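Local coordinates for protein (CD58) (Homo sapiens, PDB 1CCZ), which binds the receptor CD2 through its immunoglobulin-like extracellular region and, as lymphocyte function-associated antigen 3, serves in adhesion between cells, at residues N107-C112 with S140-N145; R147-C152 with M164-C169. All coordinates share one frame; numbering follows the deposited sequence.

Both contacts lie in the C-terminal half of the chain, within one immunoglobulin C2-set domain, their centres about 10 Å apart. They follow each other along the sequence: contact 1 pairs strands 109-113 and 138-142 in the three-stranded sheet, and contact 2 then pairs strands 150-156 and 159-165 in the four-stranded one. The two sheets pack as a beta sandwich. The disulfide between Cys112 and Cys152 ties one contact to the other across the core, with SG atoms 2.0 Å apart. Trp143 of contact 1 adds a second join, resting its side chain on Phe150, Val167 and Cys169 of contact 2.

Contact 1 of 2, residues N107-C112 with S140-N145; sequences NATLTC and SYQWTN. With NAG (2-acetamido-2-deoxy-beta-D-glucopyranose), chain D.
Ser140 and Thr111 open the contact between two antiparallel strands, 109-112 and 140-142, in the three-stranded sheet of an immunoglobulin-type beta sandwich. They form a non-hydrogen-bonded pair, and their hydroxyls meet on the face they share: Ser140 OG lies 2.8 Å from Thr111 OG1 in a hydrogen bond that either could donate. Ser140 CB also touches Thr109 CG2. Next, Tyr141 pairs with Leu110 through two backbone hydrogen bonds, Leu110 N to Tyr141 O and Tyr141 N to Leu110 O. Both side chains turn to the other face of the sheet, where each packs on Phe150 of the opposing sheet.

Gln142, opposite Thr109, returns to the hydroxyl-bearing face. Its chain bends at chi2 (-133°), and NE2 comes to 2.5 Å from Asn107 O, a hydrogen bond too short to be taken at face value, while CG rests 3.6 Å from Thr109 OG1. That hydroxyl lies close to both Asn107 O and Asn107 OD1, beside the N-glycosylation site: Asn107 ND2 is covalently bonded to C1 of N-acetylglucosamine, whose O6 gives a weak hydrogen bond to Thr109 OG1. Asn107, Ala108 and Thr109 form the Asn-X-Thr sequence of such sites. Ala108 and Thr109 together face Glu104 in a G1 beta bulge.

Beyond the strand, Trp143 N donates to Ala108 O at 2.9 Å. Trp143 CG sits between its own N and carbonyl carbon (chi1 69°), and the indole lies against Ala108, with Leu110 CB near CE3. The face away from Ala108 meets Val167, and the side chain also touches Trp103. Ala108 O lies over one face of the indole. Ala108 CB makes a CH-pi contact, 3.7 Å from the centroid of the five-membered ring and 20° off its normal.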
ATOM      1  N   ASN A 107      -5.524   7.337 -35.485  1.00 41.35           N
ATOM      2  CA  ASN A 107      -5.905   5.951 -35.214  1.00 39.49           C
ATOM      3  C   ASN A 107      -6.847   5.854 -34.004  1.00 37.88           C
ATOM      4  O   ASN A 107      -6.961   4.799 -33.383  1.00 37.39           O
ATOM      5  CB  ASN A 107      -4.659   5.118 -34.957  1.00 43.56           C
ATOM      6  CG  ASN A 107      -3.771   5.746 -33.931  1.00 49.92           C
ATOM      7  OD1 ASN A 107      -4.241   6.147 -32.878  1.00 53.94           O
ATOM      8  ND2 ASN A 107      -2.482   5.848 -34.224  1.00 57.35           N
ATOM      9  N   ALA A 108      -7.515   6.957 -33.669  1.00 34.40           N
ATOM     10  CA  ALA A 108      -8.447   6.988 -32.549  1.00 30.29           C
ATOM     11  C   ALA A 108      -7.970   6.195 -31.337  1.00 29.28           C
ATOM     12  O   ALA A 108      -8.724   5.419 -30.747  1.00 29.09           O
ATOM     13  CB  ALA A 108      -9.806   6.482 -32.988  1.00 30.13           C
ATOM     14  N   THR A 109      -6.717   6.413 -30.956  1.00 28.51           N
ATOM     15  CA  THR A 109      -6.148   5.738 -29.799  1.00 28.96           C
ATOM     16  C   THR A 109      -5.901   6.713 -28.659  1.00 27.68           C
ATOM     17  O   THR A 109      -5.214   7.715 -28.829  1.00 30.97           O
ATOM     18  CB  THR A 109      -4.811   5.089 -30.129  1.00 29.85           C
ATOM     19  OG1 THR A 109      -4.996   4.154 -31.194  1.00 32.37           O
ATOM     20  CG2 THR A 109      -4.254   4.373 -28.897  1.00 28.77           C
ATOM     21  N   LEU A 110      -6.455   6.390 -27.502  1.00 25.95           N
ATOM     22  CA  LEU A 110      -6.328   7.183 -26.292  1.00 27.12           C
ATOM     23  C   LEU A 110      -5.363   6.445 -25.359  1.00 28.80           C
ATOM     24  O   LEU A 110      -5.462   5.232 -25.209  1.00 28.15           O
ATOM     25  CB  LEU A 110      -7.712   7.291 -25.653  1.00 28.23           C
ATOM     26  CG  LEU A 110      -8.092   7.711 -24.230  1.00 28.92           C
ATOM     27  CD1 LEU A 110      -7.099   7.232 -23.205  1.00 30.02           C
ATOM     28  CD2 LEU A 110      -8.243   9.205 -24.215  1.00 28.73           C
ATOM     29  N   THR A 111      -4.420   7.163 -24.753  1.00 25.98           N
ATOM     30  CA  THR A 111      -3.489   6.537 -23.819  1.00 25.17           C
ATOM     31  C   THR A 111      -3.539   7.233 -22.476  1.00 26.43           C
ATOM     32  O   THR A 111      -3.666   8.457 -22.404  1.00 24.89           O
ATOM     33  CB  THR A 111      -2.045   6.606 -24.291  1.00 25.35           C
ATOM     34  OG1 THR A 111      -1.915   5.897 -25.521  1.00 26.25           O
ATOM     35  CG2 THR A 111      -1.112   5.990 -23.240  1.00 21.86           C
ATOM     36  N   CYS A 112      -3.454   6.441 -21.413  1.00 24.69           N
ATOM     37  CA  CYS A 112      -3.439   6.961 -20.060  1.00 23.23           C
ATOM     38  C   CYS A 112      -2.145   6.438 -19.429  1.00 23.66           C
ATOM     39  O   CYS A 112      -1.738   5.313 -19.701  1.00 23.91           O
ATOM     40  CB  CYS A 112      -4.638   6.460 -19.258  1.00 20.62           C
ATOM     41  SG  CYS A 112      -4.494   7.009 -17.529  1.00 28.04           S
ATOM     42  N   SER A 140      -3.503   1.840 -23.259  1.00 26.24           N
ATOM     43  CA  SER A 140      -4.077   2.498 -24.425  1.00 27.66           C
ATOM     44  C   SER A 140      -5.430   1.908 -24.758  1.00 29.78           C
ATOM     45  O   SER A 140      -5.740   0.787 -24.356  1.00 32.02           O
ATOM     46  CB  SER A 140      -3.136   2.366 -25.603  1.00 26.90           C
ATOM     47  OG  SER A 140      -1.961   3.119 -25.348  1.00 31.38           O
ATOM     48  N   TYR A 141      -6.236   2.655 -25.497  1.00 29.84           N
ATOM     49  CA  TYR A 141      -7.569   2.190 -25.837  1.00 32.25           C
ATOM     50  C   TYR A 141      -8.022   2.833 -27.134  1.00 32.47           C
ATOM     51  O   TYR A 141      -7.895   4.044 -27.311  1.00 31.70           O
ATOM     52  CB  TYR A 141      -8.536   2.537 -24.694  1.00 32.36           C
ATOM     53  CG  TYR A 141      -9.997   2.388 -25.045  1.00 41.11           C
ATOM     54  CD1 TYR A 141     -10.670   1.171 -24.863  1.00 43.03           C
ATOM     55  CD2 TYR A 141     -10.717   3.469 -25.551  1.00 43.48           C
ATOM     56  CE1 TYR A 141     -12.027   1.047 -25.182  1.00 44.58           C
ATOM     57  CE2 TYR A 141     -12.061   3.355 -25.869  1.00 45.89           C
ATOM     58  CZ  TYR A 141     -12.712   2.149 -25.684  1.00 46.12           C
ATOM     59  OH  TYR A 141     -14.056   2.075 -25.992  1.00 51.68           O
ATOM     60  N   GLN A 142      -8.529   2.011 -28.049  1.00 33.31           N
ATOM     61  CA  GLN A 142      -9.015   2.508 -29.333  1.00 36.81           C
ATOM     62  C   GLN A 142     -10.492   2.838 -29.118  1.00 35.46           C
ATOM     63  O   GLN A 142     -11.297   1.945 -28.837  1.00 33.64           O
ATOM     64  CB  GLN A 142      -8.839   1.432 -30.398  1.00 41.22           C
ATOM     65  CG  GLN A 142      -7.631   1.651 -31.291  1.00 51.64           C
ATOM     66  CD  GLN A 142      -7.984   1.476 -32.760  1.00 60.52           C
ATOM     67  OE1 GLN A 142      -8.681   0.521 -33.126  1.00 68.69           O
ATOM     68  NE2 GLN A 142      -7.521   2.390 -33.604  1.00 61.93           N
ATOM     69  N   TRP A 143     -10.856   4.115 -29.219  1.00 33.52           N
ATOM     70  CA  TRP A 143     -12.243   4.462 -28.955  1.00 32.64           C
ATOM     71  C   TRP A 143     -13.212   4.203 -30.105  1.00 33.39           C
ATOM     72  O   TRP A 143     -12.839   4.185 -31.283  1.00 31.46           O
ATOM     73  CB  TRP A 143     -12.358   5.918 -28.452  1.00 31.66           C
ATOM     74  CG  TRP A 143     -12.055   6.993 -29.466  1.00 30.91           C
ATOM     75  CD1 TRP A 143     -12.873   7.423 -30.484  1.00 30.76           C
ATOM     76  CD2 TRP A 143     -10.864   7.794 -29.544  1.00 27.87           C
ATOM     77  NE1 TRP A 143     -12.267   8.437 -31.187  1.00 30.23           N
ATOM     78  CE2 TRP A 143     -11.034   8.690 -30.639  1.00 29.62           C
ATOM     79  CE3 TRP A 143      -9.675   7.845 -28.800  1.00 24.65           C
ATOM     80  CZ2 TRP A 143     -10.057   9.626 -31.009  1.00 24.94           C
ATOM     81  CZ3 TRP A 143      -8.702   8.778 -29.164  1.00 25.21           C
ATOM     82  CH2 TRP A 143      -8.901   9.657 -30.264  1.00 26.55           C
ATOM     83  N   THR A 144     -14.464   3.983 -29.742  1.00 34.40           N
ATOM     84  CA  THR A 144     -15.495   3.731 -30.727  1.00 37.66           C
ATOM     85  C   THR A 144     -16.347   4.984 -30.859  1.00 39.32           C
ATOM     86  O   THR A 144     -16.919   5.237 -31.913  1.00 41.58           O
ATOM     87  CB  THR A 144     -16.369   2.535 -30.306  1.00 38.10           C
ATOM     88  OG1 THR A 144     -17.205   2.895 -29.192  1.00 42.12           O
ATOM     89  CG2 THR A 144     -15.487   1.371 -29.905  1.00 40.62           C
ATOM     90  N   ASN A 145     -16.416   5.773 -29.788  1.00 37.89           N
ATOM     91  CA  ASN A 145     -17.199   7.004 -29.796  1.00 37.39           C
ATOM     92  C   ASN A 145     -16.636   8.049 -28.833  1.00 37.87           C
ATOM     93  O   ASN A 145     -15.832   7.728 -27.949  1.00 36.71           O
ATOM     94  CB  ASN A 145     -18.640   6.711 -29.412  1.00 35.02           C
ATOM     95  CG  ASN A 145     -18.813   6.534 -27.935  1.00 34.24           C
ATOM     96  OD1 ASN A 145     -19.033   7.496 -27.212  1.00 35.62           O
ATOM     97  ND2 ASN A 145     -18.710   5.295 -27.469  1.00 35.22           N
TER
HETATM   98  C1  NAG D 503      -1.541   4.953 -33.594  1.00 61.75           C
HETATM   99  C2  NAG D 503      -0.681   5.691 -32.557  1.00 65.09           C
HETATM  100  C3  NAG D 503       0.327   4.710 -31.969  1.00 66.77           C
HETATM  101  C4  NAG D 503      -0.395   3.473 -31.404  1.00 66.33           C
HETATM  102  C5  NAG D 503      -1.365   2.871 -32.430  1.00 64.80           C
HETATM  103  C6  NAG D 503      -2.237   1.801 -31.810  1.00 62.81           C
HETATM  104  C7  NAG D 503       0.588   6.927 -34.269  1.00 73.77           C
HETATM  105  C8  NAG D 503       1.267   8.237 -34.659  1.00 71.78           C
HETATM  106  N2  NAG D 503       0.001   6.881 -33.069  1.00 69.05           N
HETATM  107  O3  NAG D 503       1.055   5.354 -30.932  1.00 68.82           O
HETATM  108  O4  NAG D 503       0.557   2.485 -31.030  1.00 70.38           O
HETATM  109  O5  NAG D 503      -2.249   3.886 -32.948  1.00 63.07           O
HETATM  110  O6  NAG D 503      -3.352   1.508 -32.635  1.00 63.29           O
HETATM  111  O7  NAG D 503       0.595   5.984 -35.064  1.00 78.28           O

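Contact 2 of 2, residues R147-C152 with M164-C169; sequences RAPFKC and MEVVNC
Phe150 CG lies anti to its own carbonyl carbon (chi1 -73°), and Val167 CG2 lies likewise beside its backbone N; the ring's CD2 meets this methyl at 3.6 Å, the two side chains crossing obliquely. On the other face of the sheet Met164 extends through chi1 and chi2, then bends at chi3 (-94°) to lay CE against Lys151 CB, a tight 3.5 Å, and against CD of the same lysine.

Between these side chains runs an antiparallel hairpin pairing. Phe150 and Glu165 exchange two backbone hydrogen bonds of 2.9 Å, Phe150 N to Glu165 O and Glu165 N to Phe150 O, while Lys151 and Met164 form the adjoining non-hydrogen-bonded pair. Just before strand 150-156, Pro149 CB packs on Val166 CG2 and lies against Glu165 O. A water then bridges the parting chains, donating to Ala148 O and accepting from Val167 N, each at 3.0 Å.

Strand 159-165 is one edge of the four-stranded sheet; strand 150-156 lies between it and strand 121-126, whose Tyr125 makes a cation-pi contact with Lys151. Val167 touches Leu110 of strand 109-113 across the sandwich, and Cys169 is disulfide-bonded to Cys105, just past strand 100-104.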
ATOM      1  N   ARG A 147     -18.847  10.396 -27.213  1.00 30.15           N
ATOM      2  CA  ARG A 147     -20.044  11.000 -26.647  1.00 33.07           C
ATOM      3  C   ARG A 147     -19.859  11.492 -25.208  1.00 33.10           C
ATOM      4  O   ARG A 147     -20.677  12.253 -24.692  1.00 33.49           O
ATOM      5  CB  ARG A 147     -21.202  10.001 -26.694  1.00 36.83           C
ATOM      6  CG  ARG A 147     -21.692   9.669 -28.095  1.00 39.21           C
ATOM      7  CD  ARG A 147     -23.008   8.899 -28.023  1.00 42.89           C
ATOM      8  NE  ARG A 147     -22.836   7.555 -27.467  1.00 46.03           N
ATOM      9  CZ  ARG A 147     -22.415   6.500 -28.170  1.00 48.58           C
ATOM     10  NH1 ARG A 147     -22.117   6.620 -29.464  1.00 45.58           N
ATOM     11  NH2 ARG A 147     -22.280   5.318 -27.574  1.00 48.40           N
ATOM     12  N   ALA A 148     -18.800  11.039 -24.547  1.00 31.03           N
ATOM     13  CA  ALA A 148     -18.534  11.469 -23.180  1.00 27.25           C
ATOM     14  C   ALA A 148     -17.029  11.568 -22.971  1.00 26.46           C
ATOM     15  O   ALA A 148     -16.254  10.980 -23.712  1.00 25.82           O
ATOM     16  CB  ALA A 148     -19.128  10.487 -22.195  1.00 24.58           C
ATOM     17  N   PRO A 149     -16.597  12.368 -21.991  1.00 26.25           N
ATOM     18  CA  PRO A 149     -15.155  12.473 -21.753  1.00 26.55           C
ATOM     19  C   PRO A 149     -14.629  11.161 -21.165  1.00 24.39           C
ATOM     20  O   PRO A 149     -15.401  10.301 -20.756  1.00 24.33           O
ATOM     21  CB  PRO A 149     -15.026  13.631 -20.761  1.00 26.77           C
ATOM     22  CG  PRO A 149     -16.364  13.765 -20.135  1.00 27.54           C
ATOM     23  CD  PRO A 149     -17.384  13.239 -21.102  1.00 28.03           C
ATOM     24  N   PHE A 150     -13.310  11.007 -21.141  1.00 25.16           N
ATOM     25  CA  PHE A 150     -12.698   9.811 -20.582  1.00 24.11           C
ATOM     26  C   PHE A 150     -12.156  10.102 -19.191  1.00 24.94           C
ATOM     27  O   PHE A 150     -11.650  11.194 -18.930  1.00 26.20           O
ATOM     28  CB  PHE A 150     -11.552   9.359 -21.464  1.00 21.76           C
ATOM     29  CG  PHE A 150     -11.996   8.745 -22.741  1.00 24.11           C
ATOM     30  CD1 PHE A 150     -12.348   7.403 -22.790  1.00 24.50           C
ATOM     31  CD2 PHE A 150     -12.067   9.510 -23.901  1.00 25.82           C
ATOM     32  CE1 PHE A 150     -12.766   6.822 -23.981  1.00 25.06           C
ATOM     33  CE2 PHE A 150     -12.486   8.940 -25.108  1.00 26.89           C
ATOM     34  CZ  PHE A 150     -12.836   7.589 -25.144  1.00 23.96           C
ATOM     35  N   LYS A 151     -12.280   9.137 -18.293  1.00 23.41           N
ATOM     36  CA  LYS A 151     -11.742   9.299 -16.961  1.00 23.83           C
ATOM     37  C   LYS A 151     -10.780   8.148 -16.772  1.00 25.16           C
ATOM     38  O   LYS A 151     -11.105   6.986 -17.066  1.00 23.39           O
ATOM     39  CB  LYS A 151     -12.817   9.220 -15.897  1.00 24.96           C
ATOM     40  CG  LYS A 151     -12.269   9.224 -14.482  1.00 28.55           C
ATOM     41  CD  LYS A 151     -13.417   9.430 -13.519  1.00 37.23           C
ATOM     42  CE  LYS A 151     -12.976   9.312 -12.076  1.00 44.25           C
ATOM     43  NZ  LYS A 151     -13.202   7.945 -11.523  1.00 52.74           N
ATOM     44  N   CYS A 152      -9.578   8.483 -16.323  1.00 23.60           N
ATOM     45  CA  CYS A 152      -8.571   7.475 -16.058  1.00 22.01           C
ATOM     46  C   CYS A 152      -8.220   7.569 -14.602  1.00 22.16           C
ATOM     47  O   CYS A 152      -7.955   8.652 -14.076  1.00 23.99           O
ATOM     48  CB  CYS A 152      -7.332   7.700 -16.891  1.00 22.90           C
ATOM     49  SG  CYS A 152      -6.152   6.354 -16.613  1.00 24.75           S
ATOM     50  N   MET A 164      -9.589  13.532 -15.860  1.00 23.29           N
ATOM     51  CA  MET A 164     -10.698  13.419 -16.781  1.00 24.58           C
ATOM     52  C   MET A 164     -10.394  14.351 -17.954  1.00 24.74           C
ATOM     53  O   MET A 164      -9.967  15.481 -17.747  1.00 24.54           O
ATOM     54  CB  MET A 164     -11.984  13.823 -16.079  1.00 27.65           C
ATOM     55  CG  MET A 164     -13.193  13.592 -16.935  1.00 41.17           C
ATOM     56  SD  MET A 164     -14.695  13.694 -15.997  1.00 51.00           S
ATOM     57  CE  MET A 164     -14.977  11.927 -15.575  1.00 51.26           C
ATOM     58  N   GLU A 165     -10.576  13.876 -19.183  1.00 24.75           N
ATOM     59  CA  GLU A 165     -10.297  14.714 -20.347  1.00 25.75           C
ATOM     60  C   GLU A 165     -11.284  14.496 -21.478  1.00 26.85           C
ATOM     61  O   GLU A 165     -11.756  13.385 -21.688  1.00 28.34           O
ATOM     62  CB  GLU A 165      -8.891  14.448 -20.891  1.00 24.29           C
ATOM     63  CG  GLU A 165      -7.743  14.749 -19.930  1.00 30.63           C
ATOM     64  CD  GLU A 165      -7.649  16.212 -19.526  1.00 34.74           C
ATOM     65  OE1 GLU A 165      -8.227  17.093 -20.207  1.00 36.17           O
ATOM     66  OE2 GLU A 165      -6.988  16.483 -18.507  1.00 35.95           O
ATOM     67  N   VAL A 166     -11.596  15.567 -22.205  1.00 27.58           N
ATOM     68  CA  VAL A 166     -12.476  15.484 -23.370  1.00 24.61           C
ATOM     69  C   VAL A 166     -11.523  15.368 -24.573  1.00 24.33           C
ATOM     70  O   VAL A 166     -10.587  16.166 -24.705  1.00 23.94           O
ATOM     71  CB  VAL A 166     -13.361  16.780 -23.536  1.00 25.03           C
ATOM     72  CG1 VAL A 166     -14.204  16.693 -24.807  1.00 23.69           C
ATOM     73  CG2 VAL A 166     -14.257  16.954 -22.361  1.00 21.22           C
ATOM     74  N   VAL A 167     -11.727  14.363 -25.424  1.00 24.36           N
ATOM     75  CA  VAL A 167     -10.884  14.194 -26.618  1.00 25.59           C
ATOM     76  C   VAL A 167     -11.312  15.201 -27.697  1.00 26.60           C
ATOM     77  O   VAL A 167     -12.497  15.309 -28.026  1.00 28.49           O
ATOM     78  CB  VAL A 167     -10.986  12.750 -27.190  1.00 22.35           C
ATOM     79  CG1 VAL A 167     -10.238  12.652 -28.496  1.00 20.31           C
ATOM     80  CG2 VAL A 167     -10.431  11.760 -26.181  1.00 21.28           C
ATOM     81  N   ASN A 168     -10.346  15.934 -28.240  1.00 26.91           N
ATOM     82  CA  ASN A 168     -10.609  16.956 -29.260  1.00 28.30           C
ATOM     83  C   ASN A 168     -10.060  16.506 -30.615  1.00 28.39           C
ATOM     84  O   ASN A 168      -8.877  16.707 -30.912  1.00 28.55           O
ATOM     85  CB  ASN A 168      -9.954  18.287 -28.815  1.00 27.37           C
ATOM     86  CG  ASN A 168      -9.922  19.346 -29.911  1.00 25.88           C
ATOM     87  OD1 ASN A 168     -10.903  19.545 -30.625  1.00 27.21           O
ATOM     88  ND2 ASN A 168      -8.793  20.038 -30.033  1.00 23.58           N
ATOM     89  N   CYS A 169     -10.928  15.900 -31.424  1.00 30.42           N
ATOM     90  CA  CYS A 169     -10.559  15.399 -32.750  1.00 32.73           C
ATOM     91  C   CYS A 169     -11.576  15.824 -33.822  1.00 34.10           C
ATOM     92  O   CYS A 169     -12.788  15.933 -33.554  1.00 32.29           O
ATOM     93  CB  CYS A 169     -10.476  13.867 -32.744  1.00 32.84           C
ATOM     94  SG  CYS A 169      -9.065  13.144 -31.844  1.00 35.04           S
TER
HETATM   95  O   HOH W   1     -14.122  12.647 -24.984  1.00 25.04           O